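Local coordinates for protein porin B (Pseudomonas putida, PDB 4GEY) that probably lets glucose and related sugars pass across the bacterial outer membrane through a carbohydrate-selective beta-barrel channel, at residues 132-137 against 149-154; 143-148 against 195-200; 157-162 against 290-295; 203-208 against 237-242. The protein carries 2 engineered substitutions. All blocks are in the same frame, centred on the assembly; numbering follows the deposited sequence.

Contact 1 of 4, residues 132-137 against 149-154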
loop_
_atom_site.group_PDB
_atom_site.type_symbol
_atom_site.label_atom_id
_atom_site.label_comp_id
_atom_site.label_asym_id
_atom_site.label_seq_id
_atom_site.Cartn_x
_atom_site.Cartn_y
_atom_site.Cartn_z
ATOM N N THR A 132 3.112 14.154 -4.615
ATOM C CA THR A 132 2.694 13.004 -3.833
ATOM C C THR A 132 1.960 13.446 -2.568
ATOM O O THR A 132 1.072 12.746 -2.082
ATOM C CB THR A 132 3.913 12.074 -3.564
ATOM O OG1 THR A 132 4.238 11.379 -4.778
ATOM C CG2 THR A 132 3.636 11.058 -2.477
ATOM N N GLN A 133 2.307 14.628 -2.067
ATOM C CA GLN A 133 1.559 15.267 -0.984
ATOM C C GLN A 133 1.615 16.773 -1.134
ATOM O O GLN A 133 2.673 17.341 -1.433
ATOM C CB GLN A 133 2.125 14.915 0.399
ATOM C CG GLN A 133 1.977 13.472 0.858
ATOM C CD GLN A 133 2.715 13.220 2.165
ATOM O OE1 GLN A 133 3.713 13.886 2.480
ATOM N NE2 GLN A 133 2.219 12.270 2.942
HETATM N N MSE A 134 0.471 17.414 -0.918
HETATM C CA MSE A 134 0.403 18.866 -0.785
HETATM C C MSE A 134 -0.847 19.214 -0.009
HETATM O O MSE A 134 -1.937 19.295 -0.568
HETATM C CB MSE A 134 0.368 19.566 -2.132
HETATM C CG MSE A 134 0.351 21.088 -2.008
HETATM SE SE MSE A 134 0.218 21.943 -3.771
HETATM C CE MSE A 134 -1.664 21.587 -4.208
ATOM N N TRP A 135 -0.696 19.405 1.291
ATOM C CA TRP A 135 -1.860 19.622 2.106
ATOM C C TRP A 135 -1.639 20.497 3.320
ATOM O O TRP A 135 -0.547 20.561 3.879
ATOM C CB TRP A 135 -2.497 18.290 2.502
ATOM C CG TRP A 135 -1.609 17.247 3.147
ATOM C CD1 TRP A 135 -1.188 16.074 2.584
ATOM C CD2 TRP A 135 -1.095 17.247 4.485
ATOM N NE1 TRP A 135 -0.431 15.357 3.481
ATOM C CE2 TRP A 135 -0.360 16.054 4.655
ATOM C CE3 TRP A 135 -1.168 18.141 5.549
ATOM C CZ2 TRP A 135 0.292 15.740 5.837
ATOM C CZ3 TRP A 135 -0.517 17.822 6.721
ATOM C CH2 TRP A 135 0.204 16.635 6.853
ATOM N N ILE A 136 -2.707 21.180 3.707
ATOM C CA ILE A 136 -2.720 22.002 4.900
ATOM C C ILE A 136 -3.659 21.324 5.888
ATOM O O ILE A 136 -4.624 20.668 5.492
ATOM C CB ILE A 136 -3.173 23.436 4.569
ATOM C CG1 ILE A 136 -3.180 24.321 5.811
ATOM C CG2 ILE A 136 -4.537 23.434 3.903
ATOM C CD1 ILE A 136 -3.584 25.751 5.511
ATOM N N LYS A 137 -3.357 21.448 7.171
ATOM C CA LYS A 137 -4.143 20.775 8.197
ATOM C C LYS A 137 -4.293 21.639 9.444
ATOM O O LYS A 137 -3.328 22.242 9.885
ATOM C CB LYS A 137 -3.477 19.450 8.562
ATOM C CG LYS A 137 -4.118 18.739 9.737
ATOM C CD LYS A 137 -3.658 17.300 9.805
ATOM C CE LYS A 137 -2.464 17.144 10.691
ATOM N NZ LYS A 137 -1.813 15.855 10.366
ATOM N N PHE A 149 -6.876 19.233 4.245
ATOM C CA PHE A 149 -7.304 19.479 2.867
ATOM C C PHE A 149 -6.115 19.620 1.913
ATOM O O PHE A 149 -5.097 20.210 2.266
ATOM C CB PHE A 149 -8.175 20.740 2.792
ATOM C CG PHE A 149 -8.433 21.210 1.387
ATOM C CD1 PHE A 149 -9.411 20.602 0.602
ATOM C CD2 PHE A 149 -7.687 22.250 0.834
ATOM C CE1 PHE A 149 -9.645 21.028 -0.708
ATOM C CE2 PHE A 149 -7.915 22.682 -0.478
ATOM C CZ PHE A 149 -8.891 22.072 -1.249
ATOM N N GLY A 150 -6.257 19.096 0.699
ATOM C CA GLY A 150 -5.234 19.258 -0.309
ATOM C C GLY A 150 -5.082 18.031 -1.186
ATOM O O GLY A 150 -6.072 17.486 -1.678
ATOM N N ARG A 151 -3.843 17.594 -1.395
ATOM C CA ARG A 151 -3.603 16.410 -2.209
ATOM C C ARG A 151 -2.805 15.339 -1.473
ATOM O O ARG A 151 -1.730 15.614 -0.945
ATOM C CB ARG A 151 -2.904 16.761 -3.521
ATOM C CG ARG A 151 -3.759 17.495 -4.533
ATOM C CD ARG A 151 -2.989 17.713 -5.840
ATOM N NE ARG A 151 -2.977 16.520 -6.683
ATOM C CZ ARG A 151 -3.889 16.255 -7.618
ATOM N NH1 ARG A 151 -4.893 17.099 -7.828
ATOM N NH2 ARG A 151 -3.807 15.147 -8.350
ATOM N N PHE A 152 -3.356 14.124 -1.453
ATOM C CA PHE A 152 -2.730 12.955 -0.847
ATOM C C PHE A 152 -3.498 11.692 -1.252
ATOM O O PHE A 152 -4.534 11.779 -1.900
ATOM C CB PHE A 152 -2.637 13.091 0.688
ATOM C CG PHE A 152 -3.903 13.590 1.358
ATOM C CD1 PHE A 152 -4.268 14.929 1.298
ATOM C CD2 PHE A 152 -4.702 12.725 2.082
ATOM C CE1 PHE A 152 -5.421 15.380 1.911
ATOM C CE2 PHE A 152 -5.847 13.173 2.711
ATOM C CZ PHE A 152 -6.205 14.499 2.618
ATOM N N GLY A 153 -2.992 10.518 -0.892
ATOM C CA GLY A 153 -3.680 9.271 -1.199
ATOM C C GLY A 153 -4.480 8.770 -0.007
ATOM O O GLY A 153 -4.177 9.131 1.131
ATOM N N GLU A 154 -5.494 7.944 -0.264
ATOM C CA GLU A 154 -6.401 7.482 0.788
ATOM C C GLU A 154 -5.658 6.756 1.928
ATOM O O GLU A 154 -6.011 6.888 3.117
ATOM C CB GLU A 154 -7.502 6.576 0.213
ATOM C CG GLU A 154 -8.605 7.255 -0.626
ATOM C CD GLU A 154 -8.230 7.422 -2.096
ATOM O OE1 GLU A 154 -7.032 7.227 -2.438
ATOM O OE2 GLU A 154 -9.129 7.741 -2.910
#
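M134 and R151 exchange two backbone hydrogen bonds, M134 N to R151 O (2.8 Å) and R151 N to M134 O (2.7 Å). Two residues along, I136 and F149 do the same: I136 N reaches F149 O at 3.0 Å and F149 N reaches I136 O at 2.9 Å. Between these hydrogen-bonded antiparallel pairs W135 faces G150, their CA atoms 4.2 Å apart. A CB on G150 would run into M134 O and W135 CA, so glycine lets the chain turn its corner here while staying tight on strand 129-140. W135 CB lies close to F149 O, and W135 CG stands between the backbone N and the carbonyl carbon (chi1 53°), the ring beyond it meeting F152. W135 CD1 is 3.5 Å from F152 CD1; the side chains cross at about a right angle and the ring planes are 75° apart, while R151 O lies at the indole edge. K148 makes cation-pi contacts with both W135 and F152. M134, I136 and F149 share the sheet face on which I136 touches a detergent molecule; R151 starts from it too, the polar exception, its far end bonding S189 through NE and meeting W191. The chemistry therefore divides: an outer face mainly apolar and probably lipid-facing, an inner face of aromatic rings gathered round a lysine, and backbone hydrogen bonds joining the two segments between them.

Contact 2 of 4, residues 143-148 against 195-200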
loop_
_atom_site.group_PDB
_atom_site.type_symbol
_atom_site.label_atom_id
_atom_site.label_comp_id
_atom_site.label_asym_id
_atom_site.label_seq_id
_atom_site.Cartn_x
_atom_site.Cartn_y
_atom_site.Cartn_z
ATOM N N GLY A 143 -7.314 19.935 19.786
ATOM C CA GLY A 143 -7.057 18.742 18.993
ATOM C C GLY A 143 -8.189 17.729 18.949
ATOM O O GLY A 143 -7.972 16.573 18.585
ATOM N N ALA A 144 -9.400 18.150 19.302
ATOM C CA ALA A 144 -10.545 17.255 19.202
ATOM C C ALA A 144 -11.014 17.108 17.750
ATOM O O ALA A 144 -11.370 16.012 17.320
ATOM C CB ALA A 144 -11.684 17.712 20.116
ATOM N N LEU A 145 -11.010 18.199 16.990
ATOM C CA LEU A 145 -11.393 18.117 15.577
ATOM C C LEU A 145 -10.190 18.392 14.697
ATOM O O LEU A 145 -9.455 19.342 14.931
ATOM C CB LEU A 145 -12.548 19.065 15.233
ATOM C CG LEU A 145 -13.861 18.722 15.953
ATOM C CD1 LEU A 145 -14.898 19.836 15.815
ATOM C CD2 LEU A 145 -14.437 17.386 15.483
ATOM N N ASP A 146 -10.001 17.556 13.684
ATOM C CA ASP A 146 -8.824 17.624 12.843
ATOM C C ASP A 146 -9.254 17.761 11.382
ATOM O O ASP A 146 -9.771 16.817 10.799
ATOM C CB ASP A 146 -8.001 16.347 13.061
ATOM C CG ASP A 146 -6.592 16.440 12.502
ATOM O OD1 ASP A 146 -6.419 16.999 11.401
ATOM O OD2 ASP A 146 -5.657 15.931 13.161
ATOM N N VAL A 147 -9.047 18.935 10.789
ATOM C CA VAL A 147 -9.382 19.134 9.377
ATOM C C VAL A 147 -8.151 19.198 8.478
ATOM O O VAL A 147 -7.204 19.926 8.766
ATOM C CB VAL A 147 -10.285 20.372 9.152
ATOM C CG1 VAL A 147 -10.542 20.589 7.668
ATOM C CG2 VAL A 147 -11.603 20.186 9.867
ATOM N N LYS A 148 -8.186 18.435 7.386
ATOM C CA LYS A 148 -7.052 18.279 6.477
ATOM C C LYS A 148 -7.502 18.353 5.021
ATOM O O LYS A 148 -8.394 17.613 4.604
ATOM C CB LYS A 148 -6.379 16.931 6.733
ATOM C CG LYS A 148 -5.179 16.605 5.839
ATOM C CD LYS A 148 -4.737 15.164 6.097
ATOM C CE LYS A 148 -3.559 14.756 5.246
ATOM N NZ LYS A 148 -3.034 13.432 5.666
ATOM N N VAL A 195 -11.896 14.713 7.516
ATOM C CA VAL A 195 -12.303 15.259 8.820
ATOM C C VAL A 195 -12.188 14.188 9.908
ATOM O O VAL A 195 -12.631 13.048 9.733
ATOM C CB VAL A 195 -13.741 15.851 8.793
ATOM C CG1 VAL A 195 -14.135 16.343 10.154
ATOM C CG2 VAL A 195 -13.851 16.992 7.788
ATOM N N LYS A 196 -11.576 14.558 11.025
ATOM C CA LYS A 196 -11.241 13.596 12.063
ATOM C C LYS A 196 -11.647 14.119 13.432
ATOM O O LYS A 196 -11.351 15.261 13.800
ATOM C CB LYS A 196 -9.738 13.284 12.039
ATOM C CG LYS A 196 -9.296 12.271 13.079
ATOM C CD LYS A 196 -7.990 11.587 12.705
ATOM C CE LYS A 196 -6.822 12.550 12.781
ATOM N NZ LYS A 196 -5.572 11.842 13.149
ATOM N N TYR A 197 -12.333 13.269 14.181
ATOM C CA TYR A 197 -12.791 13.610 15.515
ATOM C C TYR A 197 -12.048 12.689 16.470
ATOM O O TYR A 197 -12.188 11.477 16.390
ATOM C CB TYR A 197 -14.313 13.414 15.599
ATOM C CG TYR A 197 -14.957 13.540 16.982
ATOM C CD1 TYR A 197 -14.334 14.231 18.020
ATOM C CD2 TYR A 197 -16.204 12.954 17.243
ATOM C CE1 TYR A 197 -14.928 14.330 19.274
ATOM C CE2 TYR A 197 -16.802 13.056 18.488
ATOM C CZ TYR A 197 -16.154 13.743 19.498
ATOM O OH TYR A 197 -16.730 13.848 20.739
ATOM N N ASN A 198 -11.237 13.270 17.345
ATOM C CA ASN A 198 -10.596 12.524 18.415
ATOM C C ASN A 198 -11.491 12.482 19.639
ATOM O O ASN A 198 -11.576 13.458 20.377
ATOM C CB ASN A 198 -9.270 13.178 18.797
ATOM C CG ASN A 198 -8.269 13.169 17.667
ATOM O OD1 ASN A 198 -7.830 12.104 17.225
ATOM N ND2 ASN A 198 -7.898 14.354 17.192
ATOM N N ILE A 199 -12.156 11.354 19.858
ATOM C CA ILE A 199 -13.140 11.242 20.934
ATOM C C ILE A 199 -12.419 11.059 22.257
ATOM O O ILE A 199 -12.859 11.519 23.310
ATOM C CB ILE A 199 -14.088 10.046 20.680
ATOM C CG1 ILE A 199 -14.914 10.272 19.411
ATOM C CG2 ILE A 199 -15.014 9.798 21.850
ATOM C CD1 ILE A 199 -15.525 9.014 18.869
ATOM N N THR A 200 -11.274 10.411 22.173
ATOM C CA THR A 200 -10.530 9.955 23.328
ATOM C C THR A 200 -9.115 9.920 22.819
ATOM O O THR A 200 -8.902 9.759 21.624
ATOM C CB THR A 200 -11.031 8.543 23.732
ATOM O OG1 THR A 200 -11.898 8.660 24.854
ATOM C CG2 THR A 200 -9.913 7.579 24.069
#
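D146 lies alongside K196, both side chains pointing the same way, with D146 CB 3.7 Å from K196 CB and D146 OD2 3.6 Å from K196 CE. The lysine amine stops short of a salt bridge: K196 NZ is 4.1 Å from D146 OD2, and D146 instead pairs through OD1 with R194. Behind them, D146 N to K196 O and K196 N to D146 O tie the antiparallel backbones. Near the turn, N198 N bonds A144 O at 2.7 Å, while N198 CG, anti to its carbonyl carbon (chi1 -63°), lets ND2 reach G143 O at 2.6 Å. An alanine in place of N198 would probably leave G143 O without this side-chain donor and let the turn move more freely. On the opposite face L145 CD2 packs on Y197 CB (4.0 Å), and V147 nears V195, with a detergent molecule touching V147. This is antiparallel pairing in the wall of the OprB-family porin barrel: strand 145-149 is held between strand 129-140 and strand 190-198, which pairs in its turn with strand 203-212.

Contact 3 of 4, residues 157-162 against 290-295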
loop_
_atom_site.group_PDB
_atom_site.type_symbol
_atom_site.label_atom_id
_atom_site.label_comp_id
_atom_site.label_asym_id
_atom_site.label_seq_id
_atom_site.Cartn_x
_atom_site.Cartn_y
_atom_site.Cartn_z
ATOM N N ASP A 157 -4.328 8.228 5.491
ATOM C CA ASP A 157 -5.155 8.370 6.690
ATOM C C ASP A 157 -6.042 7.161 6.930
ATOM O O ASP A 157 -6.337 6.797 8.067
ATOM C CB ASP A 157 -6.032 9.619 6.603
ATOM C CG ASP A 157 -5.220 10.889 6.559
ATOM O OD1 ASP A 157 -4.647 11.165 5.480
ATOM O OD2 ASP A 157 -5.155 11.595 7.595
ATOM N N PHE A 158 -6.474 6.537 5.848
ATOM C CA PHE A 158 -7.443 5.459 5.952
ATOM C C PHE A 158 -6.774 4.103 5.724
ATOM O O PHE A 158 -5.907 3.975 4.848
ATOM C CB PHE A 158 -8.580 5.704 4.951
ATOM C CG PHE A 158 -9.346 6.990 5.199
ATOM C CD1 PHE A 158 -8.942 8.176 4.627
ATOM C CD2 PHE A 158 -10.471 6.999 6.007
ATOM C CE1 PHE A 158 -9.645 9.343 4.849
ATOM C CE2 PHE A 158 -11.168 8.152 6.238
ATOM C CZ PHE A 158 -10.755 9.332 5.661
ATOM N N ASN A 159 -7.142 3.105 6.532
ATOM C CA ASN A 159 -6.701 1.728 6.288
ATOM C C ASN A 159 -5.174 1.660 6.316
ATOM O O ASN A 159 -4.554 0.810 5.682
ATOM C CB ASN A 159 -7.273 1.252 4.939
ATOM C CG ASN A 159 -6.958 -0.208 4.626
ATOM O OD1 ASN A 159 -6.587 -0.545 3.499
ATOM N ND2 ASN A 159 -7.103 -1.074 5.616
ATOM N N SER A 160 -4.570 2.587 7.049
ATOM C CA SER A 160 -3.116 2.734 7.064
ATOM C C SER A 160 -2.420 1.553 7.717
ATOM O O SER A 160 -2.879 1.047 8.740
ATOM C CB SER A 160 -2.732 4.016 7.787
ATOM O OG SER A 160 -3.423 5.118 7.265
ATOM N N PHE A 161 -1.305 1.134 7.118
ATOM C CA PHE A 161 -0.486 0.009 7.597
ATOM C C PHE A 161 0.957 0.339 7.201
ATOM O O PHE A 161 1.166 0.974 6.177
ATOM C CB PHE A 161 -0.965 -1.300 6.942
ATOM C CG PHE A 161 -0.321 -2.556 7.505
ATOM C CD1 PHE A 161 -0.676 -3.040 8.760
ATOM C CD2 PHE A 161 0.620 -3.266 6.762
ATOM C CE1 PHE A 161 -0.086 -4.184 9.270
ATOM C CE2 PHE A 161 1.211 -4.417 7.262
ATOM C CZ PHE A 161 0.866 -4.877 8.518
ATOM N N PRO A 162 1.956 -0.070 8.014
ATOM C CA PRO A 162 3.358 0.281 7.711
ATOM C C PRO A 162 3.884 -0.386 6.445
ATOM O O PRO A 162 3.180 -1.143 5.768
ATOM C CB PRO A 162 4.134 -0.247 8.926
ATOM C CG PRO A 162 3.134 -0.349 10.021
ATOM C CD PRO A 162 1.822 -0.712 9.335
ATOM N N GLY A 290 -16.932 -1.329 -0.006
ATOM C CA GLY A 290 -16.320 -2.430 0.718
ATOM C C GLY A 290 -15.972 -2.093 2.152
ATOM O O GLY A 290 -16.221 -0.973 2.595
ATOM N N TRP A 291 -15.403 -3.062 2.872
ATOM C CA TRP A 291 -15.059 -2.902 4.286
ATOM C C TRP A 291 -13.634 -3.352 4.548
ATOM O O TRP A 291 -13.014 -4.024 3.722
ATOM C CB TRP A 291 -15.954 -3.761 5.176
ATOM C CG TRP A 291 -17.412 -3.500 5.111
ATOM C CD1 TRP A 291 -18.289 -3.950 4.164
ATOM C CD2 TRP A 291 -18.193 -2.783 6.072
ATOM N NE1 TRP A 291 -19.564 -3.539 4.466
ATOM C CE2 TRP A 291 -19.530 -2.818 5.633
ATOM C CE3 TRP A 291 -17.887 -2.106 7.257
ATOM C CZ2 TRP A 291 -20.558 -2.191 6.331
ATOM C CZ3 TRP A 291 -18.911 -1.493 7.951
ATOM C CH2 TRP A 291 -20.226 -1.536 7.486
ATOM N N TRP A 292 -13.115 -3.012 5.720
ATOM C CA TRP A 292 -11.758 -3.420 6.061
ATOM C C TRP A 292 -11.527 -3.459 7.558
ATOM O O TRP A 292 -12.196 -2.754 8.330
ATOM C CB TRP A 292 -10.730 -2.506 5.409
ATOM C CG TRP A 292 -10.596 -1.159 6.036
ATOM C CD1 TRP A 292 -9.949 -0.848 7.207
ATOM C CD2 TRP A 292 -11.080 0.079 5.508
ATOM N NE1 TRP A 292 -10.022 0.503 7.446
ATOM C CE2 TRP A 292 -10.708 1.097 6.420
ATOM C CE3 TRP A 292 -11.798 0.429 4.361
ATOM C CZ2 TRP A 292 -11.032 2.436 6.215
ATOM C CZ3 TRP A 292 -12.121 1.758 4.162
ATOM C CH2 TRP A 292 -11.734 2.748 5.086
ATOM N N VAL A 293 -10.579 -4.301 7.956
ATOM C CA VAL A 293 -10.127 -4.355 9.335
ATOM C C VAL A 293 -8.607 -4.336 9.313
ATOM O O VAL A 293 -7.975 -5.013 8.498
ATOM C CB VAL A 293 -10.604 -5.640 10.096
ATOM C CG1 VAL A 293 -9.962 -5.705 11.476
ATOM C CG2 VAL A 293 -12.126 -5.693 10.225
ATOM N N VAL A 294 -8.019 -3.531 10.188
ATOM C CA VAL A 294 -6.591 -3.617 10.436
ATOM C C VAL A 294 -6.390 -3.772 11.918
ATOM O O VAL A 294 -6.978 -3.038 12.711
ATOM C CB VAL A 294 -5.833 -2.372 9.993
ATOM C CG1 VAL A 294 -4.338 -2.705 9.876
ATOM C CG2 VAL A 294 -6.384 -1.859 8.672
ATOM N N ALA A 295 -5.561 -4.734 12.291
ATOM C CA ALA A 295 -5.258 -4.935 13.683
ATOM C C ALA A 295 -3.761 -5.140 13.848
ATOM O O ALA A 295 -3.139 -5.874 13.087
ATOM C CB ALA A 295 -6.034 -6.116 14.217
HETATM O O HOH W 1 -6.974 -4.024 5.456
#
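N159, W292 and V294 carry this contact between the loop 157-162 and strand 282-298. N159 CB lies over one face of the W292 indole, 3.8 Å from the centroid of its five-membered ring and 13° off the normal, a CH-pi contact. The carboxamide follows across the same face: N159 ND2 is 3.3 Å from W292 CD1, with amide and ring planes 45° apart. N159 CG is anti to its backbone N (chi1 -176°), and from there ND2 also reaches V294 CG2 (3.2 Å), the two side chains crossing at about a right angle. The loop holding N159 lies against the inside of the OprB-family porin barrel, consistent with a segment that narrows the channel. N159 has further partners: its OD1 accepts from S173 OG and V175 N, and its backbone N shares E238 OE2 with W292 NE1. A water accepts from N159 ND2 at 3.0 Å and lies near V293 O, where any bond is weak. Beyond V294, F161 CD1 packs obliquely on V294 CG1 at 3.8 Å, its ring meeting F313 edge-to-face. F158 CB approaches W292 CZ2 at 4.3 Å, beside P236 of strand 232-245.

Contact 4 of 4, residues 203-208 against 237-242. Engineered in segment 237-242: M237 (natural residue Val). With C8E ((hydroxyethyloxy)tri(ethyloxy)octane), chain C.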
loop_
_atom_site.group_PDB
_atom_site.type_symbol
_atom_site.label_atom_id
_atom_site.label_comp_id
_atom_site.label_asym_id
_atom_site.label_seq_id
_atom_site.Cartn_x
_atom_site.Cartn_y
_atom_site.Cartn_z
ATOM N N PHE A 203 -8.976 6.747 20.889
ATOM C CA PHE A 203 -10.028 6.361 19.955
ATOM C C PHE A 203 -10.443 7.517 19.070
ATOM O O PHE A 203 -10.735 8.605 19.556
ATOM C CB PHE A 203 -11.250 5.842 20.708
ATOM C CG PHE A 203 -12.325 5.298 19.812
ATOM C CD1 PHE A 203 -12.201 4.041 19.242
ATOM C CD2 PHE A 203 -13.453 6.037 19.537
ATOM C CE1 PHE A 203 -13.184 3.528 18.411
ATOM C CE2 PHE A 203 -14.439 5.523 18.706
ATOM C CZ PHE A 203 -14.299 4.263 18.149
ATOM N N PHE A 204 -10.492 7.293 17.768
ATOM C CA PHE A 204 -11.017 8.328 16.877
ATOM C C PHE A 204 -11.882 7.809 15.733
ATOM O O PHE A 204 -11.821 6.640 15.370
ATOM C CB PHE A 204 -9.909 9.281 16.373
ATOM C CG PHE A 204 -8.912 8.657 15.423
ATOM C CD1 PHE A 204 -9.170 8.590 14.058
ATOM C CD2 PHE A 204 -7.684 8.220 15.875
ATOM C CE1 PHE A 204 -8.229 8.057 13.175
ATOM C CE2 PHE A 204 -6.750 7.691 14.998
ATOM C CZ PHE A 204 -7.030 7.607 13.652
ATOM N N VAL A 205 -12.694 8.695 15.176
ATOM C CA VAL A 205 -13.491 8.379 13.998
ATOM C C VAL A 205 -13.136 9.381 12.916
ATOM O O VAL A 205 -12.665 10.476 13.212
ATOM C CB VAL A 205 -15.010 8.428 14.294
ATOM C CG1 VAL A 205 -15.387 7.349 15.289
ATOM C CG2 VAL A 205 -15.400 9.781 14.816
ATOM N N GLN A 206 -13.343 9.008 11.661
ATOM C CA GLN A 206 -12.997 9.898 10.556
ATOM C C GLN A 206 -13.697 9.510 9.277
ATOM O O GLN A 206 -14.014 8.337 9.049
ATOM C CB GLN A 206 -11.489 9.925 10.322
ATOM C CG GLN A 206 -10.866 8.605 9.936
ATOM C CD GLN A 206 -9.384 8.778 9.630
ATOM O OE1 GLN A 206 -8.873 9.902 9.633
ATOM N NE2 GLN A 206 -8.685 7.671 9.365
ATOM N N VAL A 207 -13.927 10.511 8.441
ATOM C CA VAL A 207 -14.556 10.311 7.143
ATOM C C VAL A 207 -13.821 11.228 6.185
ATOM O O VAL A 207 -13.234 12.225 6.608
ATOM C CB VAL A 207 -16.079 10.652 7.185
ATOM C CG1 VAL A 207 -16.304 12.065 7.693
ATOM C CG2 VAL A 207 -16.729 10.470 5.819
ATOM N N GLY A 208 -13.825 10.888 4.904
ATOM C CA GLY A 208 -13.152 11.707 3.918
ATOM C C GLY A 208 -13.863 11.705 2.584
ATOM O O GLY A 208 -14.740 10.884 2.333
HETATM N N MSE A 237 -14.825 5.814 5.444
HETATM C CA MSE A 237 -15.112 6.085 6.864
HETATM C C MSE A 237 -14.309 5.122 7.722
HETATM O O MSE A 237 -14.025 4.003 7.300
HETATM C CB MSE A 237 -16.591 5.883 7.183
HETATM C CG MSE A 237 -17.533 6.484 6.183
HETATM SE SE MSE A 237 -19.356 5.805 6.414
HETATM C CE MSE A 237 -19.777 6.635 8.137
ATOM N N GLU A 238 -13.963 5.526 8.933
ATOM C CA GLU A 238 -13.129 4.657 9.753
ATOM C C GLU A 238 -13.212 4.947 11.236
ATOM O O GLU A 238 -13.369 6.092 11.655
ATOM C CB GLU A 238 -11.673 4.758 9.310
ATOM C CG GLU A 238 -10.821 3.576 9.698
ATOM C CD GLU A 238 -9.419 3.679 9.131
ATOM O OE1 GLU A 238 -8.964 4.819 8.866
ATOM O OE2 GLU A 238 -8.781 2.626 8.939
ATOM N N ALA A 239 -13.103 3.890 12.026
ATOM C CA ALA A 239 -12.946 4.014 13.463
ATOM C C ALA A 239 -11.610 3.381 13.798
ATOM O O ALA A 239 -11.299 2.295 13.304
ATOM C CB ALA A 239 -14.082 3.309 14.191
ATOM N N VAL A 240 -10.811 4.072 14.608
ATOM C CA VAL A 240 -9.470 3.603 14.951
ATOM C C VAL A 240 -9.270 3.602 16.465
ATOM O O VAL A 240 -9.215 4.658 17.102
ATOM C CB VAL A 240 -8.382 4.442 14.246
ATOM C CG1 VAL A 240 -6.997 4.085 14.750
ATOM C CG2 VAL A 240 -8.463 4.261 12.738
ATOM N N TRP A 241 -9.178 2.402 17.036
ATOM C CA TRP A 241 -8.994 2.223 18.475
ATOM C C TRP A 241 -7.534 1.848 18.771
ATOM O O TRP A 241 -7.011 0.879 18.208
ATOM C CB TRP A 241 -9.923 1.115 18.963
ATOM C CG TRP A 241 -9.915 0.864 20.447
ATOM C CD1 TRP A 241 -9.715 1.778 21.434
ATOM C CD2 TRP A 241 -10.132 -0.397 21.101
ATOM N NE1 TRP A 241 -9.810 1.172 22.665
ATOM C CE2 TRP A 241 -10.057 -0.164 22.489
ATOM C CE3 TRP A 241 -10.385 -1.699 20.647
ATOM C CZ2 TRP A 241 -10.224 -1.185 23.430
ATOM C CZ3 TRP A 241 -10.558 -2.709 21.581
ATOM C CH2 TRP A 241 -10.471 -2.447 22.955
ATOM N N SER A 242 -6.883 2.615 19.649
ATOM C CA SER A 242 -5.490 2.358 20.025
ATOM C C SER A 242 -5.360 2.128 21.517
ATOM O O SER A 242 -4.815 2.965 22.231
ATOM C CB SER A 242 -4.601 3.531 19.639
ATOM O OG SER A 242 -4.735 3.842 18.267
HETATM C C1 C8E C . -18.038 1.170 9.862
HETATM C C2 C8E C . -17.342 2.516 9.793
HETATM C C3 C8E C . -17.442 3.184 11.158
HETATM C C4 C8E C . -18.120 4.546 11.068
HETATM C C5 C8E C . -17.280 5.631 11.728
HETATM C C6 C8E C . -17.198 6.851 10.814
HETATM C C7 C8E C . -17.932 8.040 11.416
HETATM C C8 C8E C . -17.688 9.337 10.650
HETATM O O9 C8E C . -16.964 10.238 11.469
HETATM C C10 C8E C . -17.243 11.598 11.178
HETATM C C11 C8E C . -16.336 12.543 11.968
HETATM O O12 C8E C . -16.929 13.825 12.065
#
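In the wall of the antiparallel porin beta-barrel, F203 to V207 pairs with M237 to W241, F204 and V240 being one hydrogen-bonded pair and Q206 and E238 another. On the inner face, F204 lays its ring over V240: V240 CB is 3.7 Å from the ring centroid and 20° off its normal. F204 CG sits between the backbone N and the carbonyl carbon (chi1 69°), and the ring beyond it lies against the valine. An alanine at F204 would probably leave V240 without its aromatic cover and K196 without its cation-pi partner. Next along, Q206 NE2 bonds E238 OE1 at 2.9 Å, the amide and carboxylate almost coplanar; E238 OE1 also pairs with R253, and Q206 NE2 with D157 O. On the other face F203 CD1 meets W241 CB at 3.7 Å. V207 CG2 packs at 4.1 Å on CG of M237, an engineered substitution modelled as selenomethionine, and a detergent chain runs past both residues, its C6 3.7 Å from M237 CE and its C10 3.6 Å from V207 CG1.

Contacts 1 and 3 are buried, contact 2 lies at the surface and contact 4 is between. Contacts 2 and 4 pair barrel strands, and contact 1 pairs strand 129-140 with the end of strand 145-149 and the loop that leaves it; in all three backbone bonds do most of the holding. Contact 3 has none directly and rests instead on an asparagine over an indole. Contacts 2 and 4 adjoin through strands 190-198 and 203-212, V195 N bonding V207 O, and share detergent-facing outer sides. Polar groups meet on the inner sides: K148 NZ of contact 2 pairs with D157 of contact 3, while D157 O accepts from Q206 NE2 and W292 NE1 donates to E238 OE2 of contact 4.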